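Local coordinates for adhesion and penetration protein autotransporter (Haemophilus influenzae, PDB 3SYJ) that promotes adherence to and invasion of host cells, self-associates during bacterial aggregation, and is probably a serine protease, at residues Arg93-Lys97 / Leu121-Glu127. Sequence-based numbering, arbitrary orientation.
Sequences RFTYK and LHKFVTE
Where the S6 peptidase domain of the Hap passenger packs on the beta-helix, segment 93-97, running into strand 96-100, meets antiparallel strand 120-121 and the loop that follows. Pairing is confined to one end: K97 and L121 have CA atoms 5.2 Å apart, and K97 O receives a weak hydrogen bond from H122 N (2.8 Å, 124°) and a CA-H...O contact from L121 CA (3.1 Å). Beyond H122, segment 121-127 continues extended through K123-V125, then turns at T126 and E127 (psi near -20°), arching around the Y96 side chain. With Y96 at chi1 m, V125 CG2 lies over one face of its ring, 3.7 Å from the centroid and 6° off the normal, a CH-pi contact. Y96 OH donates to E127 OE1 (2.5 Å, very short), accepts weakly from T126 N (3.3 Å, 166°), and is also hydrogen-bonded to R403 NH2. T126 N is shared, also reaching E127 OE1 weakly at 3.4 Å. K123 NZ forms a salt bridge with D402 and a hydrogen bond to R403 O; hydrogen bonds from F124 O to S405 and T126 OG1 to S425 likewise tie this loop to the beta-helix. H122, chi1 p, lays its ring against K97 CG (4.2 Å to centroid, CH-pi) and rim to rim with F94, planes at 7°. A water closes the other end, accepting from F94 N at 2.8 Å and donating weakly to E127 OE2 at 2.9 Å.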
# COMPACT_ATOMS: atom_id res chain seq x y z
N ARG A 93 -51.11 2.03 27.05
CA ARG A 93 -52.31 1.46 26.46
C ARG A 93 -53.52 2.36 26.76
O ARG A 93 -53.65 2.91 27.85
CB ARG A 93 -52.54 0.02 26.93
CG ARG A 93 -53.29 -0.82 25.91
CD ARG A 93 -53.61 -2.21 26.45
NE ARG A 93 -52.50 -3.14 26.32
CZ ARG A 93 -51.91 -3.73 27.35
NH1 ARG A 93 -52.33 -3.51 28.59
NH2 ARG A 93 -50.90 -4.57 27.13
N PHE A 94 -54.38 2.52 25.77
CA PHE A 94 -55.49 3.45 25.88
C PHE A 94 -56.82 2.72 25.98
O PHE A 94 -57.06 1.75 25.25
CB PHE A 94 -55.48 4.41 24.69
CG PHE A 94 -56.46 5.54 24.81
CD1 PHE A 94 -56.18 6.63 25.61
CD2 PHE A 94 -57.64 5.51 24.10
CE1 PHE A 94 -57.08 7.68 25.72
CE2 PHE A 94 -58.54 6.55 24.20
CZ PHE A 94 -58.27 7.64 25.01
N THR A 95 -57.68 3.18 26.88
CA THR A 95 -58.99 2.57 27.05
C THR A 95 -60.02 3.27 26.17
O THR A 95 -60.40 4.41 26.43
CB THR A 95 -59.44 2.63 28.53
OG1 THR A 95 -58.44 1.99 29.35
CG2 THR A 95 -60.77 1.91 28.72
N TYR A 96 -60.43 2.60 25.09
CA TYR A 96 -61.46 3.14 24.21
C TYR A 96 -62.83 2.76 24.75
O TYR A 96 -63.11 1.58 24.94
CB TYR A 96 -61.28 2.61 22.79
CG TYR A 96 -60.01 3.10 22.14
CD1 TYR A 96 -59.94 4.35 21.54
CD2 TYR A 96 -58.86 2.31 22.14
CE1 TYR A 96 -58.77 4.81 20.96
CE2 TYR A 96 -57.70 2.75 21.56
CZ TYR A 96 -57.66 4.00 20.98
OH TYR A 96 -56.49 4.44 20.42
N LYS A 97 -63.69 3.75 24.99
CA LYS A 97 -65.00 3.51 25.60
C LYS A 97 -66.14 3.37 24.59
O LYS A 97 -66.25 4.15 23.65
CB LYS A 97 -65.37 4.65 26.56
CG LYS A 97 -64.40 4.85 27.70
CD LYS A 97 -64.70 6.15 28.45
CE LYS A 97 -63.64 6.45 29.50
NZ LYS A 97 -63.93 7.71 30.24
N LEU A 121 -67.01 3.71 19.49
CA LEU A 121 -66.05 4.07 20.54
C LEU A 121 -65.97 5.58 20.68
O LEU A 121 -66.35 6.31 19.77
CB LEU A 121 -64.67 3.50 20.19
CG LEU A 121 -64.67 2.00 19.94
CD1 LEU A 121 -63.28 1.51 19.52
CD2 LEU A 121 -65.15 1.27 21.18
N HIS A 122 -65.46 6.07 21.81
CA HIS A 122 -65.46 7.50 22.05
C HIS A 122 -64.30 8.23 21.37
O HIS A 122 -64.34 9.45 21.23
CB HIS A 122 -65.55 7.82 23.56
CG HIS A 122 -64.24 7.77 24.28
ND1 HIS A 122 -63.43 6.65 24.29
CD2 HIS A 122 -63.62 8.68 25.07
CE1 HIS A 122 -62.36 6.89 25.02
NE2 HIS A 122 -62.45 8.12 25.50
N LYS A 123 -63.29 7.47 20.93
CA LYS A 123 -62.14 8.05 20.24
C LYS A 123 -61.78 7.27 18.98
O LYS A 123 -62.02 6.06 18.92
CB LYS A 123 -60.93 8.09 21.15
CG LYS A 123 -61.03 9.07 22.31
CD LYS A 123 -60.86 10.50 21.86
CE LYS A 123 -60.88 11.44 23.07
NZ LYS A 123 -60.60 12.86 22.69
N PHE A 124 -61.19 7.94 17.99
CA PHE A 124 -60.59 7.25 16.84
C PHE A 124 -59.46 6.37 17.36
O PHE A 124 -58.64 6.83 18.16
CB PHE A 124 -60.02 8.22 15.82
CG PHE A 124 -61.05 8.99 15.04
CD1 PHE A 124 -62.39 8.70 15.16
CD2 PHE A 124 -60.65 10.00 14.17
CE1 PHE A 124 -63.33 9.42 14.42
CE2 PHE A 124 -61.59 10.71 13.43
CZ PHE A 124 -62.93 10.43 13.56
N VAL A 125 -59.39 5.12 16.90
CA VAL A 125 -58.32 4.23 17.32
C VAL A 125 -57.06 4.47 16.49
O VAL A 125 -57.12 4.45 15.27
CB VAL A 125 -58.73 2.74 17.22
CG1 VAL A 125 -57.53 1.83 17.49
CG2 VAL A 125 -59.90 2.44 18.16
N THR A 126 -55.94 4.69 17.16
CA THR A 126 -54.70 5.05 16.48
C THR A 126 -53.71 3.89 16.34
O THR A 126 -52.83 3.92 15.49
CB THR A 126 -53.98 6.18 17.24
OG1 THR A 126 -53.78 5.78 18.60
CG2 THR A 126 -54.81 7.49 17.20
N GLU A 127 -53.84 2.88 17.20
CA GLU A 127 -52.82 1.83 17.31
C GLU A 127 -52.82 0.84 16.15
O GLU A 127 -51.82 0.16 15.92
CB GLU A 127 -52.97 1.07 18.63
CG GLU A 127 -52.54 1.84 19.89
CD GLU A 127 -53.58 2.85 20.36
OE1 GLU A 127 -54.70 2.85 19.79
OE2 GLU A 127 -53.28 3.64 21.28
O HOH W 1 -53.17 1.66 23.39